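Local coordinates for protein probable amidase (Thermus thermophilus, PDB 2DC0) that is of unknown function but is a probable amidase of the amidase family, a two-chain assembly whose subunits fold as helices packed around one large mixed beta sheet, at residues Ala176-Val181 with Pro354-Pro359; Glu231-Pro236 with Gly426-Ala431. One frame throughout, in Å; residues are numbered along the deposited sequence.

Contact 1 of 2, residues Ala176-Val181 with Pro354-Pro359; sequences AGFNGV and PVQPLP
The side chain of Gln356 lies obliquely against the ring of Phe178 and reaches over the backbone of Gly177. The contact belongs to the core of the helix-wrapped mixed beta sheet of the amidase family: helix 173-179, just ahead of strand 182-185, meets the loop that leaves strand 350-354. A glutamine suits this place because its CB lies beside the aromatic ring while the flat amide end lies against the Gly177 backbone. Its CG sits between the backbone N and the carbonyl carbon, chi1 57°, and from there the extended chain carries the amide across to the helix. Gln356 CB approaches Phe178 CE1 at 4.1 Å, and CD lies 4.0 Å from Phe178 CD1. Ring and amide planes are 38° apart, an oblique approach. Both side chains are buried, with the Phe178 ring meeting that of Phe381 and Gln356 touching Val408 of strand 406-413.

Gly177 lets the loop come close: with no side chain at this position, where a CB would clash with Val355 CG1, the two backbones draw to 6.4 Å between Gly177 CA and Val355 CA. The helix ends two residues later, at Asn179, in a Schellman motif, where Gly180 adopts a positive phi of 75°, a conformation glycine takes readily, and Val181 N bonds to Ala176 O at 3.0 Å. Val355, short and branched, points its side chain toward the helix and puts its methyl CG1 3.9 Å from Gly177 CA.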
# COMPACT_ATOMS: atom_id res chain seq x y z
N ALA A 176 -21.57 -9.41 -9.01
CA ALA A 176 -21.95 -8.53 -10.12
C ALA A 176 -21.73 -9.30 -11.42
O ALA A 176 -22.59 -9.32 -12.29
CB ALA A 176 -21.11 -7.25 -10.11
N GLY A 177 -20.56 -9.93 -11.53
CA GLY A 177 -20.25 -10.69 -12.73
C GLY A 177 -21.24 -11.82 -12.96
O GLY A 177 -21.80 -11.95 -14.04
N PHE A 178 -21.45 -12.62 -11.92
CA PHE A 178 -22.35 -13.76 -11.94
C PHE A 178 -23.78 -13.43 -12.38
O PHE A 178 -24.43 -14.21 -13.09
CB PHE A 178 -22.43 -14.40 -10.55
CG PHE A 178 -21.32 -15.37 -10.25
CD1 PHE A 178 -20.04 -15.19 -10.76
CD2 PHE A 178 -21.56 -16.45 -9.40
CE1 PHE A 178 -19.01 -16.08 -10.44
CE2 PHE A 178 -20.54 -17.34 -9.07
CZ PHE A 178 -19.26 -17.15 -9.59
N ASN A 179 -24.27 -12.28 -11.93
CA ASN A 179 -25.64 -11.87 -12.21
C ASN A 179 -25.82 -10.82 -13.31
O ASN A 179 -26.95 -10.42 -13.61
CB ASN A 179 -26.29 -11.39 -10.90
CG ASN A 179 -26.39 -12.52 -9.87
OD1 ASN A 179 -27.23 -13.42 -10.00
ND2 ASN A 179 -25.54 -12.48 -8.85
N GLY A 180 -24.72 -10.39 -13.92
CA GLY A 180 -24.82 -9.43 -15.01
C GLY A 180 -25.12 -7.98 -14.65
O GLY A 180 -25.81 -7.27 -15.39
N VAL A 181 -24.63 -7.52 -13.50
CA VAL A 181 -24.85 -6.13 -13.13
C VAL A 181 -23.50 -5.45 -12.95
O VAL A 181 -22.44 -6.06 -13.15
CB VAL A 181 -25.71 -6.00 -11.84
CG1 VAL A 181 -27.12 -6.53 -12.10
CG2 VAL A 181 -25.07 -6.75 -10.69
N PRO A 354 -10.88 -10.75 -16.88
CA PRO A 354 -12.20 -11.21 -16.48
C PRO A 354 -12.35 -11.16 -14.96
O PRO A 354 -11.35 -11.21 -14.23
CB PRO A 354 -12.24 -12.65 -17.00
CG PRO A 354 -11.36 -12.59 -18.19
CD PRO A 354 -10.19 -11.77 -17.69
N VAL A 355 -13.58 -11.05 -14.49
CA VAL A 355 -13.83 -11.01 -13.06
C VAL A 355 -14.07 -12.43 -12.55
O VAL A 355 -14.06 -12.68 -11.35
CB VAL A 355 -15.06 -10.13 -12.73
CG1 VAL A 355 -16.34 -10.87 -13.08
CG2 VAL A 355 -15.04 -9.75 -11.26
N GLN A 356 -14.28 -13.35 -13.49
CA GLN A 356 -14.54 -14.75 -13.19
C GLN A 356 -13.96 -15.63 -14.31
O GLN A 356 -13.85 -15.20 -15.46
CB GLN A 356 -16.06 -14.97 -13.11
CG GLN A 356 -16.76 -14.55 -14.40
CD GLN A 356 -18.25 -14.34 -14.24
OE1 GLN A 356 -19.03 -15.29 -14.18
NE2 GLN A 356 -18.65 -13.09 -14.14
N PRO A 357 -13.57 -16.87 -13.99
CA PRO A 357 -13.00 -17.78 -14.99
C PRO A 357 -14.06 -18.56 -15.76
O PRO A 357 -13.79 -19.11 -16.83
CB PRO A 357 -12.13 -18.71 -14.16
CG PRO A 357 -12.97 -18.87 -12.92
CD PRO A 357 -13.38 -17.43 -12.63
N LEU A 358 -15.26 -18.58 -15.20
CA LEU A 358 -16.38 -19.32 -15.77
C LEU A 358 -17.70 -18.67 -15.39
O LEU A 358 -17.77 -17.85 -14.47
CB LEU A 358 -16.38 -20.74 -15.19
CG LEU A 358 -15.15 -21.64 -15.36
CD1 LEU A 358 -15.07 -22.61 -14.20
CD2 LEU A 358 -15.23 -22.38 -16.69
N PRO A 359 -18.79 -19.02 -16.10
CA PRO A 359 -20.08 -18.43 -15.75
C PRO A 359 -20.46 -19.05 -14.40
O PRO A 359 -19.87 -20.05 -13.99
CB PRO A 359 -20.99 -18.89 -16.88
CG PRO A 359 -20.39 -20.20 -17.30
CD PRO A 359 -18.91 -19.88 -17.29

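Contact 2 of 2, residues Glu231-Pro236 with Gly426-Ala431; sequences EGVQNP and GGWLEA
The last turns of the C-terminal helix 419-430 pack here against the loop that leads into strand 237-240, through CH-pi contacts on a tryptophan. Val233 and Pro236 both lie over one face of the Trp428 indole, each covering a different ring. Val233 CG1 sits 3.8 Å from the centroid of the five-membered ring, 24° off its normal, and comes within 3.5 Å of Trp428 CD1. Pro236 CG stands almost straight above the six-membered ring, 3.8 Å from its centroid and 8° off the normal. The indole is broad enough to take both residues: Trp428 CB points toward the loop, and with CG anti to the backbone N, chi1 -174°, one face of the indole meets them both. A branched valine and a rigid proline suit the loop, since each offers a compact apolar group to the aromatic surface.

Val233 also rests on Ala424 and Leu425 one turn back along the helix, while Arg432 makes a cation-pi contact with the indole. Trp428 further touches Phe238 of strand 237-240 and Ala269 just ahead of strand 270-273, placing the C-terminal helix beside edge strand 270-273 and its neighbour 237-240.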
# COMPACT_ATOMS: atom_id res chain seq x y z
N GLU A 231 -13.07 12.53 -16.43
CA GLU A 231 -12.38 13.08 -17.59
C GLU A 231 -12.75 12.30 -18.85
O GLU A 231 -13.09 11.12 -18.79
CB GLU A 231 -10.87 13.02 -17.38
CG GLU A 231 -10.37 13.83 -16.19
CD GLU A 231 -10.63 15.32 -16.34
OE1 GLU A 231 -10.08 15.92 -17.29
OE2 GLU A 231 -11.38 15.88 -15.51
N GLY A 232 -12.69 12.98 -19.99
CA GLY A 232 -13.02 12.33 -21.24
C GLY A 232 -12.06 11.19 -21.53
O GLY A 232 -10.95 11.14 -20.98
N VAL A 233 -12.48 10.26 -22.37
CA VAL A 233 -11.63 9.14 -22.73
C VAL A 233 -11.25 9.22 -24.20
O VAL A 233 -12.12 9.40 -25.05
CB VAL A 233 -12.34 7.79 -22.48
CG1 VAL A 233 -11.47 6.65 -22.98
CG2 VAL A 233 -12.64 7.63 -21.00
N GLN A 234 -9.96 9.09 -24.48
CA GLN A 234 -9.46 9.14 -25.85
C GLN A 234 -8.25 8.23 -25.99
O GLN A 234 -7.27 8.38 -25.26
CB GLN A 234 -9.05 10.57 -26.22
CG GLN A 234 -8.24 10.67 -27.51
CD GLN A 234 -7.68 12.07 -27.76
OE1 GLN A 234 -7.13 12.70 -26.85
NE2 GLN A 234 -7.78 12.54 -29.00
N ASN A 235 -8.32 7.28 -26.91
CA ASN A 235 -7.21 6.36 -27.13
C ASN A 235 -6.75 5.70 -25.83
O ASN A 235 -5.57 5.75 -25.47
CB ASN A 235 -6.04 7.13 -27.77
CG ASN A 235 -6.38 7.64 -29.16
OD1 ASN A 235 -5.92 8.71 -29.58
ND2 ASN A 235 -7.18 6.88 -29.89
N PRO A 236 -7.68 5.06 -25.12
CA PRO A 236 -7.33 4.40 -23.86
C PRO A 236 -6.30 3.29 -24.09
O PRO A 236 -6.33 2.62 -25.13
CB PRO A 236 -8.67 3.86 -23.37
CG PRO A 236 -9.39 3.56 -24.65
CD PRO A 236 -9.08 4.78 -25.48
N GLY A 426 -14.76 2.73 -17.62
CA GLY A 426 -15.85 1.77 -17.57
C GLY A 426 -17.00 2.22 -18.46
O GLY A 426 -17.62 1.41 -19.15
N GLY A 427 -17.29 3.51 -18.43
CA GLY A 427 -18.37 4.05 -19.24
C GLY A 427 -18.04 3.92 -20.72
O GLY A 427 -18.91 3.62 -21.54
N TRP A 428 -16.77 4.15 -21.05
CA TRP A 428 -16.31 4.06 -22.42
C TRP A 428 -16.49 2.63 -22.93
O TRP A 428 -16.98 2.40 -24.04
CB TRP A 428 -14.83 4.44 -22.49
CG TRP A 428 -14.29 4.51 -23.89
CD1 TRP A 428 -14.31 5.59 -24.73
CD2 TRP A 428 -13.65 3.45 -24.61
NE1 TRP A 428 -13.71 5.27 -25.93
CE2 TRP A 428 -13.31 3.96 -25.88
CE3 TRP A 428 -13.34 2.12 -24.31
CZ2 TRP A 428 -12.65 3.19 -26.85
CZ3 TRP A 428 -12.69 1.35 -25.27
CH2 TRP A 428 -12.36 1.89 -26.53
N LEU A 429 -16.10 1.66 -22.10
CA LEU A 429 -16.22 0.25 -22.46
C LEU A 429 -17.68 -0.20 -22.53
O LEU A 429 -18.07 -0.88 -23.47
CB LEU A 429 -15.47 -0.62 -21.44
CG LEU A 429 -13.94 -0.59 -21.52
CD1 LEU A 429 -13.35 -1.16 -20.22
CD2 LEU A 429 -13.48 -1.44 -22.71
N GLU A 430 -18.47 0.20 -21.54
CA GLU A 430 -19.89 -0.15 -21.47
C GLU A 430 -20.64 0.24 -22.75
O GLU A 430 -21.48 -0.51 -23.24
CB GLU A 430 -20.52 0.53 -20.26
CG GLU A 430 -22.00 0.27 -20.05
CD GLU A 430 -22.56 1.10 -18.90
OE1 GLU A 430 -22.47 2.34 -18.98
OE2 GLU A 430 -23.08 0.52 -17.93
N ALA A 431 -20.32 1.42 -23.28
CA ALA A 431 -20.95 1.92 -24.49
C ALA A 431 -20.50 1.14 -25.72
O ALA A 431 -21.10 1.26 -26.79
CB ALA A 431 -20.63 3.42 -24.67

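In the fold
Read from the N terminus, the chain first passes helix 173-179, the earlier half of contact 1, then strand 182-185 and later helix 213-224 before the loop 231-236 opens contact 2. It returns after strand 350-354 to close contact 1 across 172 intervening residues, and contact 2 closes only in the C-terminal helix, after 189. The segments therefore alternate, so the two closures cross along the chain. Contact 1 lies in the buried interior and joins helix 173-179 to the loop after strand 350-354; contact 2, partly buried, joins the last helix to the loop before the adjacent strand 237-240. Their centres are 21 Å apart, and they do not touch.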